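Local atomic coordinates of PvdO (Pseudomonas aeruginosa, PDB entry 5HHA), a protein that binds calcium and probably takes part in chromophore maturation in the periplasm, with a fold related to that of formylglycine-generating oxidases. Residues A222-D227 with A238-K243; C244-I249 with R266-P271. All blocks are in the same frame, centred on the assembly; numbering follows the deposited sequence.

Contact 1 (A222-D227 with A238-K243); sequences ADCWHD and AWMEEK
The imidazole of His-226 lies flat on the indole of Trp-239, a face-to-face stack with the planes only 6° apart. The His-226 ring centroid sits 3.5 Å from that of the Trp-239 six-membered ring, and Trp-239 CE2 comes directly over the middle of the imidazole. The overlap carries on down the side chain, because His-226 CB also rests over the benzo ring in a CH-pi contact. At the edge of the imidazole, in its plane, are Trp-239 O and Glu-241 OE2. His-226 NE2 gives its proton to Glu-241 OE2 over 2.7 Å, a nearly straight bond that uses the anti lone pair of the carboxylate. The glutamate reaches this edge by bending at chi2 (-71°), and its carboxylate is turned well out of the imidazole plane. Stack and bond together fix the rotation of the His-226 ring.

Further along, the backbones meet through Cys-224 N and Trp-239 O, hydrogen-bonded at 3.0 Å. Asp-223 OD2 takes the proton of Trp-239 N at 2.9 Å, approached from above the carboxylate plane, while its OD1 is held by Glu-154 N. Met-240 is folded back at chi2 and chi3, which lays its SD 3.5 Å from Ala-222 O and its CE 3.8 Å from Cys-224 SG. At the far end, the methyls of Ala-222 and Ala-238 touch.

The 238-243 loop thus lies across the short strand 223-224, and Ala-232 and Pro-233 of the intervening loop also touch the indole. Asp-223 is in turn joined to Gln-248 of strand 247-251 by a backbone hydrogen bond. Glu-154 at the start of helix 154-162 and Tyr-131 of helix 131-145, bonded to Ala-222 O, lie beside it.

Contact 2 (C244-I249 with R266-P271); sequences CELVQI and RNNAAP
Ile-249, Asn-268 and Val-247 bury the most surface here, and the strand pair can be read from them. Ile-249 N bonds to Asn-267 O at 3.0 Å, entering from well above the carbonyl plane rather than on a lone pair. Its CG1 stands between the backbone N and the carbonyl carbon (chi1 57°), which carries that branch across the opposing backbone, 3.6 Å from Asn-267 C, with CD1 going on toward Asn-268 O. The other branch, CG2, faces the methyl of Ala-269. The return bond from Asn-267 N to Ile-249 O is long and weak, and a water bridges the same two atoms, accepting from Asn-267 N.

Asn-268 sits opposite Gln-248 in a non-hydrogen-bonded pair, with the side chains diverging. Its CB packs 3.2 Å from Val-247 O, and its ND2 lies against both methyls of Leu-246, 3.6 Å from Leu-246 CD1. The backbone N of Asn-268 gives a hydrogen bond to Asn-267 OD1, which helps hold that neighbouring side chain in place, while Asn-267 ND2 goes to Tyr-218 OH.

Val-247 and Ala-269 make the regular hydrogen-bonded pair, Val-247 N to Ala-269 O at 2.9 Å and Ala-269 N to Val-247 O at 3.0 Å. Val-247 CG2 rests 3.5 Å from Ala-269 O and then meets the ring of Pro-271. Val-247 also packs on Trp-220 and Tyr-131, and Ile-249 on Trp-220 and Tyr-218, so Val-247 and Ile-249 are buried on this face.

The result is a short, strongly twisted antiparallel pair, the strands running at 129°. Strand 266-269 lines one edge of strand 247-251, which also pairs antiparallel with strand 218-221. All belong to the mixed sheet of the sulfatase-modifying factor domain, much of whose chain runs as loops.

Overall arrangement
Contact 1 closes at Lys-243 and contact 2 opens at Cys-244, the very next residue, so the chain passes straight from one to the other. Their centres are about 8 Å apart. The Cys-224 SG to Cys-244 SG disulfide, at 2.0 Å, ties the strand of contact 1 to the beginning of contact 2, and Asp-223 O probably accepts a hydrogen bond from Gln-248 N at 2.9 Å. Strand 247-251 of contact 2 thus has Asp-223 of contact 1 bonded to it as well as its partner strand 266-269. Both contacts lie on the same side of the chain's centre, and both are remote from the calcium site formed by Asn-186, Thr-187, Gly-189, Asp-192 and Tyr-194.

Contact 1 (A222-D227 with A238-K243)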
ATOM      1  N   ALA A 222      -2.720   6.065  -6.803  1.00  7.78           N
ATOM      2  CA  ALA A 222      -3.351   6.637  -7.985  1.00  8.87           C
ATOM      3  C   ALA A 222      -2.362   7.337  -8.904  1.00  9.01           C
ATOM      4  O   ALA A 222      -2.576   7.401 -10.112  1.00  9.34           O
ATOM      5  CB  ALA A 222      -4.445   7.627  -7.603  1.00  9.79           C
ATOM      6  N   ASP A 223      -1.309   7.926  -8.334  1.00  8.99           N
ATOM      7  CA  ASP A 223      -0.470   8.893  -9.018  1.00  9.30           C
ATOM      8  C   ASP A 223       0.191   8.343 -10.260  1.00  9.53           C
ATOM      9  O   ASP A 223       0.650   7.200 -10.295  1.00  9.39           O
ATOM     10  CB  ASP A 223       0.659   9.403  -8.100  1.00  9.18           C
ATOM     11  CG  ASP A 223       0.154   9.985  -6.805  1.00  9.14           C
ATOM     12  OD1 ASP A 223      -0.694   9.355  -6.149  1.00  9.28           O
ATOM     13  OD2 ASP A 223       0.629  11.090  -6.436  1.00  9.49           O
ATOM     14  N   CYS A 224       0.302   9.198 -11.270  1.00  9.80           N
ATOM     15  CA  CYS A 224       1.186   8.924 -12.387  1.00  9.67           C
ATOM     16  C   CYS A 224       2.633   9.062 -11.959  1.00  9.15           C
ATOM     17  O   CYS A 224       2.937   9.753 -11.020  1.00 10.03           O
ATOM     18  CB  CYS A 224       0.888   9.862 -13.553  1.00 11.90           C
ATOM     19  SG  CYS A 224      -0.784   9.547 -14.200  1.00 16.39           S
ATOM     20  N   TRP A 225       3.516   8.392 -12.677  1.00  9.96           N
ATOM     21  CA  TRP A 225       4.926   8.358 -12.307  1.00 10.54           C
ATOM     22  C   TRP A 225       5.640   9.681 -12.578  1.00 11.22           C
ATOM     23  O   TRP A 225       5.460  10.318 -13.638  1.00 12.23           O
ATOM     24  CB  TRP A 225       5.637   7.256 -13.105  1.00 12.01           C
ATOM     25  CG  TRP A 225       7.133   7.293 -12.940  1.00 10.59           C
ATOM     26  CD1 TRP A 225       7.831   6.960 -11.831  1.00 10.41           C
ATOM     27  CD2 TRP A 225       8.099   7.689 -13.921  1.00 12.85           C
ATOM     28  NE1 TRP A 225       9.175   7.126 -12.042  1.00 11.23           N
ATOM     29  CE2 TRP A 225       9.368   7.574 -13.322  1.00 13.10           C
ATOM     30  CE3 TRP A 225       8.009   8.134 -15.243  1.00 16.62           C
ATOM     31  CZ2 TRP A 225      10.549   7.890 -13.997  1.00 16.18           C
ATOM     32  CZ3 TRP A 225       9.184   8.453 -15.920  1.00 18.99           C
ATOM     33  CH2 TRP A 225      10.438   8.318 -15.299  1.00 18.64           C
ATOM     34  N   HIS A 226       6.478  10.086 -11.621  1.00 10.45           N
ATOM     35  CA  HIS A 226       7.434  11.175 -11.797  1.00 10.70           C
ATOM     36  C   HIS A 226       8.708  10.748 -11.125  1.00 10.62           C
ATOM     37  O   HIS A 226       8.700  10.083 -10.092  1.00 10.39           O
ATOM     38  CB  HIS A 226       6.928  12.510 -11.192  1.00 11.17           C
ATOM     39  CG  HIS A 226       5.591  12.927 -11.707  1.00 11.82           C
ATOM     40  ND1 HIS A 226       4.419  12.410 -11.224  1.00 10.91           N
ATOM     41  CD2 HIS A 226       5.238  13.823 -12.663  1.00 12.90           C
ATOM     42  CE1 HIS A 226       3.398  12.911 -11.890  1.00 12.65           C
ATOM     43  NE2 HIS A 226       3.870  13.795 -12.753  1.00 13.27           N
ATOM     44  N   ASP A 227       9.812  11.185 -11.712  1.00 12.57           N
ATOM     45  CA  ASP A 227      11.148  10.767 -11.318  1.00 12.73           C
ATOM     46  C   ASP A 227      11.777  11.639 -10.208  1.00 12.24           C
ATOM     47  O   ASP A 227      13.007  11.625 -10.016  1.00 13.31           O
ATOM     48  CB  ASP A 227      12.014  10.821 -12.588  1.00 15.81           C
ATOM     49  CG  ASP A 227      13.292  10.056 -12.467  1.00 17.87           C
ATOM     50  OD1 ASP A 227      13.350   9.040 -11.732  1.00 14.64           O
ATOM     51  OD2 ASP A 227      14.245  10.461 -13.164  1.00 18.81           O
ATOM     52  N   ALA A 238      -3.435  13.259  -5.508  1.00  9.93           N
ATOM     53  CA  ALA A 238      -2.621  12.465  -6.427  1.00 10.09           C
ATOM     54  C   ALA A 238      -2.044  13.323  -7.535  1.00  9.88           C
ATOM     55  O   ALA A 238      -2.732  14.229  -8.058  1.00 12.46           O
ATOM     56  CB  ALA A 238      -3.460  11.392  -7.029  1.00 11.22           C
ATOM     57  N   TRP A 239      -0.809  13.053  -7.930  1.00 10.11           N
ATOM     58  CA  TRP A 239      -0.120  13.781  -8.977  1.00 10.35           C
ATOM     59  C   TRP A 239      -0.394  13.099 -10.286  1.00 11.71           C
ATOM     60  O   TRP A 239       0.259  12.112 -10.638  1.00 11.47           O
ATOM     61  CB  TRP A 239       1.366  13.794  -8.661  1.00 10.30           C
ATOM     62  CG  TRP A 239       2.191  14.772  -9.415  1.00  9.92           C
ATOM     63  CD1 TRP A 239       1.786  15.644 -10.384  1.00 11.55           C
ATOM     64  CD2 TRP A 239       3.598  14.962  -9.246  1.00 11.08           C
ATOM     65  NE1 TRP A 239       2.876  16.380 -10.816  1.00 12.17           N
ATOM     66  CE2 TRP A 239       3.997  15.959 -10.148  1.00 11.03           C
ATOM     67  CE3 TRP A 239       4.561  14.362  -8.428  1.00 10.07           C
ATOM     68  CZ2 TRP A 239       5.315  16.383 -10.239  1.00 12.32           C
ATOM     69  CZ3 TRP A 239       5.861  14.769  -8.532  1.00 11.99           C
ATOM     70  CH2 TRP A 239       6.235  15.781  -9.436  1.00 12.78           C
ATOM     71  N   MET A 240      -1.399  13.621 -10.997  1.00 12.64           N
ATOM     72  CA  MET A 240      -1.864  13.017 -12.224  1.00 13.37           C
ATOM     73  C   MET A 240      -1.325  13.718 -13.463  1.00 17.73           C
ATOM     74  O   MET A 240      -0.929  14.886 -13.430  1.00 19.02           O
ATOM     75  CB  MET A 240      -3.395  13.017 -12.251  1.00 15.09           C
ATOM     76  CG  MET A 240      -4.072  12.347 -11.058  1.00 13.71           C
ATOM     77  SD  MET A 240      -3.480  10.679 -10.721  1.00 13.20           S
ATOM     78  CE  MET A 240      -4.005   9.785 -12.179  1.00 13.31           C
ATOM     79  N   GLU A 241      -1.286  12.974 -14.553  1.00 18.01           N
ATOM     80  CA  GLU A 241      -0.978  13.528 -15.859  1.00 22.04           C
ATOM     81  C   GLU A 241      -2.092  13.034 -16.767  1.00 25.84           C
ATOM     82  O   GLU A 241      -2.738  12.016 -16.486  1.00 26.14           O
ATOM     83  CB  GLU A 241       0.408  13.081 -16.351  1.00 19.86           C
ATOM     84  CG  GLU A 241       1.580  13.474 -15.422  1.00 20.98           C
ATOM     85  CD  GLU A 241       1.874  14.959 -15.418  1.00 22.17           C
ATOM     86  OE1 GLU A 241       1.382  15.639 -16.346  1.00 27.60           O
ATOM     87  OE2 GLU A 241       2.579  15.457 -14.503  1.00 17.73           O
ATOM     88  N   GLU A 242      -2.342  13.782 -17.837  1.00 33.98           N
ATOM     89  CA  GLU A 242      -3.428  13.460 -18.746  1.00 44.60           C
ATOM     90  C   GLU A 242      -3.233  12.041 -19.261  1.00 38.87           C
ATOM     91  O   GLU A 242      -4.166  11.237 -19.266  1.00 46.01           O
ATOM     92  CB  GLU A 242      -3.445  14.453 -19.906  1.00 45.55           C
ATOM     93  CG  GLU A 242      -4.828  14.721 -20.475  1.00 55.94           C
ATOM     94  CD  GLU A 242      -4.867  15.991 -21.306  1.00 57.91           C
ATOM     95  OE1 GLU A 242      -5.225  17.060 -20.763  1.00 57.95           O
ATOM     96  OE2 GLU A 242      -4.527  15.924 -22.503  1.00 60.41           O
ATOM     97  N   LYS A 243      -2.007  11.739 -19.677  1.00 25.89           N
ATOM     98  CA  LYS A 243      -1.667  10.429 -20.198  1.00 24.31           C
ATOM     99  C   LYS A 243      -0.467   9.906 -19.423  1.00 31.47           C
ATOM    100  O   LYS A 243       0.508  10.639 -19.233  1.00 28.34           O
ATOM    101  CB  LYS A 243      -1.302  10.514 -21.685  1.00 28.36           C
ATOM    102  CG  LYS A 243      -2.342  11.218 -22.547  1.00 36.30           C
ATOM    103  CD  LYS A 243      -1.868  11.362 -23.985  1.00 37.53           C
ATOM    104  CE  LYS A 243      -2.982  11.924 -24.868  1.00 39.09           C
ATOM    105  NZ  LYS A 243      -2.639  11.880 -26.321  1.00 36.48           N
TER

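Contact 2 (C244-I249 with R266-P271)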
ATOM      1  N   CYS A 244      -0.545   8.649 -18.986  1.00 29.90           N
ATOM      2  CA  CYS A 244       0.506   8.036 -18.167  1.00 26.21           C
ATOM      3  C   CYS A 244       0.824   6.608 -18.562  1.00 21.96           C
ATOM      4  O   CYS A 244      -0.010   5.713 -18.435  1.00 29.29           O
ATOM      5  CB  CYS A 244       0.093   8.030 -16.701  1.00 26.99           C
ATOM      6  SG  CYS A 244      -0.576   9.585 -16.194  1.00 22.37           S
ATOM      7  N   GLU A 245       2.063   6.385 -18.971  1.00 19.12           N
ATOM      8  CA  GLU A 245       2.523   5.049 -19.290  1.00 18.83           C
ATOM      9  C   GLU A 245       2.837   4.275 -18.011  1.00 15.67           C
ATOM     10  O   GLU A 245       2.784   3.064 -17.999  1.00 14.09           O
ATOM     11  CB  GLU A 245       3.789   5.106 -20.142  1.00 23.36           C
ATOM     12  CG  GLU A 245       4.050   3.837 -20.959  1.00 35.90           C
ATOM     13  CD  GLU A 245       5.135   2.953 -20.374  1.00 43.21           C
ATOM     14  OE1 GLU A 245       6.335   3.288 -20.548  1.00 45.43           O
ATOM     15  OE2 GLU A 245       4.789   1.917 -19.753  1.00 40.36           O
ATOM     16  N   LEU A 246       3.172   5.002 -16.947  1.00 13.73           N
ATOM     17  CA  LEU A 246       3.583   4.406 -15.679  1.00 12.29           C
ATOM     18  C   LEU A 246       2.876   5.115 -14.545  1.00 10.59           C
ATOM     19  O   LEU A 246       2.642   6.323 -14.610  1.00 11.67           O
ATOM     20  CB  LEU A 246       5.082   4.526 -15.482  1.00 12.59           C
ATOM     21  CG  LEU A 246       5.948   3.818 -16.517  1.00 15.34           C
ATOM     22  CD1 LEU A 246       7.402   4.199 -16.322  1.00 16.11           C
ATOM     23  CD2 LEU A 246       5.787   2.316 -16.428  1.00 14.26           C
ATOM     24  N   VAL A 247       2.503   4.338 -13.529  1.00 10.12           N
ATOM     25  CA  VAL A 247       1.951   4.878 -12.306  1.00  9.43           C
ATOM     26  C   VAL A 247       2.809   4.441 -11.123  1.00  8.53           C
ATOM     27  O   VAL A 247       3.627   3.545 -11.236  1.00  9.81           O
ATOM     28  CB  VAL A 247       0.487   4.416 -12.099  1.00 10.38           C
ATOM     29  CG1 VAL A 247      -0.436   4.993 -13.191  1.00 12.63           C
ATOM     30  CG2 VAL A 247       0.382   2.896 -11.987  1.00 10.76           C
ATOM     31  N   GLN A 248       2.634   5.102  -9.994  1.00  9.25           N
ATOM     32  CA  GLN A 248       3.400   4.789  -8.790  1.00  9.44           C
ATOM     33  C   GLN A 248       2.833   3.585  -8.058  1.00  7.89           C
ATOM     34  O   GLN A 248       1.613   3.367  -8.018  1.00  9.05           O
ATOM     35  CB  GLN A 248       3.382   5.980  -7.816  1.00  8.07           C
ATOM     36  CG  GLN A 248       3.894   7.284  -8.390  1.00  9.84           C
ATOM     37  CD  GLN A 248       5.409   7.414  -8.593  1.00  9.31           C
ATOM     38  OE1 GLN A 248       6.226   6.576  -8.199  1.00 12.25           O
ATOM     39  NE2 GLN A 248       5.781   8.479  -9.210  1.00  8.97           N
ATOM     40  N   ILE A 249       3.726   2.835  -7.421  1.00  8.11           N
ATOM     41  CA  ILE A 249       3.378   1.821  -6.433  1.00  7.88           C
ATOM     42  C   ILE A 249       4.227   2.093  -5.190  1.00  7.69           C
ATOM     43  O   ILE A 249       5.299   2.717  -5.260  1.00  9.10           O
ATOM     44  CB  ILE A 249       3.579   0.382  -6.971  1.00  8.69           C
ATOM     45  CG1 ILE A 249       5.013   0.170  -7.426  1.00  8.26           C
ATOM     46  CG2 ILE A 249       2.614   0.110  -8.108  1.00 10.65           C
ATOM     47  CD1 ILE A 249       5.317  -1.265  -7.920  1.00 10.05           C
ATOM     48  N   ARG A 266      10.215   4.612  -3.420  1.00  7.62           N
ATOM     49  CA  ARG A 266       9.243   4.784  -4.496  1.00  8.50           C
ATOM     50  C   ARG A 266       9.476   3.721  -5.551  1.00  7.65           C
ATOM     51  O   ARG A 266      10.594   3.230  -5.714  1.00  8.47           O
ATOM     52  CB  ARG A 266       9.394   6.167  -5.167  1.00  9.36           C
ATOM     53  CG  ARG A 266       9.360   7.315  -4.188  1.00  8.00           C
ATOM     54  CD  ARG A 266       9.540   8.658  -4.871  1.00  8.85           C
ATOM     55  NE  ARG A 266       8.284   9.054  -5.502  1.00  8.84           N
ATOM     56  CZ  ARG A 266       8.169  10.012  -6.422  1.00  9.61           C
ATOM     57  NH1 ARG A 266       9.240  10.672  -6.843  1.00 10.11           N
ATOM     58  NH2 ARG A 266       6.976  10.320  -6.910  1.00 10.18           N
ATOM     59  N   ASN A 267       8.442   3.379  -6.309  1.00  8.45           N
ATOM     60  CA  ASN A 267       8.589   2.497  -7.459  1.00  8.86           C
ATOM     61  C   ASN A 267       7.408   2.751  -8.382  1.00  8.39           C
ATOM     62  O   ASN A 267       6.544   3.568  -8.081  1.00  8.84           O
ATOM     63  CB  ASN A 267       8.671   1.039  -6.981  1.00  8.33           C
ATOM     64  CG  ASN A 267       9.438   0.145  -7.953  1.00  9.91           C
ATOM     65  OD1 ASN A 267       9.655   0.473  -9.112  1.00 11.15           O
ATOM     66  ND2 ASN A 267       9.849  -1.004  -7.473  1.00 12.55           N
ATOM     67  N   ASN A 268       7.378   2.067  -9.510  1.00  8.86           N
ATOM     68  CA  ASN A 268       6.360   2.316 -10.528  1.00  9.29           C
ATOM     69  C   ASN A 268       6.081   1.034 -11.300  1.00  9.85           C
ATOM     70  O   ASN A 268       6.837   0.083 -11.237  1.00 10.80           O
ATOM     71  CB  ASN A 268       6.784   3.461 -11.467  1.00 11.07           C
ATOM     72  CG  ASN A 268       7.983   3.111 -12.300  1.00 13.43           C
ATOM     73  OD1 ASN A 268       9.103   3.564 -12.023  1.00 22.29           O
ATOM     74  ND2 ASN A 268       7.789   2.274 -13.282  1.00 15.87           N
ATOM     75  N   ALA A 269       4.959   1.013 -11.988  1.00  9.96           N
ATOM     76  CA  ALA A 269       4.578  -0.108 -12.838  1.00 10.65           C
ATOM     77  C   ALA A 269       3.684   0.472 -13.935  1.00 11.00           C
ATOM     78  O   ALA A 269       3.070   1.510 -13.752  1.00 11.22           O
ATOM     79  CB  ALA A 269       3.825  -1.161 -12.034  1.00 11.81           C
ATOM     80  N   ALA A 270       3.567  -0.226 -15.056  1.00 10.73           N
ATOM     81  CA  ALA A 270       2.529   0.138 -16.015  1.00 10.64           C
ATOM     82  C   ALA A 270       1.189  -0.215 -15.397  1.00 10.97           C
ATOM     83  O   ALA A 270       1.075  -1.259 -14.719  1.00 10.92           O
ATOM     84  CB  ALA A 270       2.730  -0.626 -17.316  1.00 13.99           C
ATOM     85  N   PRO A 271       0.170   0.618 -15.580  1.00 10.83           N
ATOM     86  CA  PRO A 271      -1.103   0.325 -14.908  1.00 11.78           C
ATOM     87  C   PRO A 271      -1.778  -0.975 -15.336  1.00 12.74           C
ATOM     88  O   PRO A 271      -2.609  -1.507 -14.590  1.00 11.99           O
ATOM     89  CB  PRO A 271      -1.970   1.562 -15.216  1.00 14.06           C
ATOM     90  CG  PRO A 271      -1.287   2.233 -16.364  1.00 14.02           C
ATOM     91  CD  PRO A 271       0.156   1.932 -16.250  1.00 13.21           C
TER
HETATM   92  O   HOH W   1       6.174   5.240  -5.527  1.00 11.97           O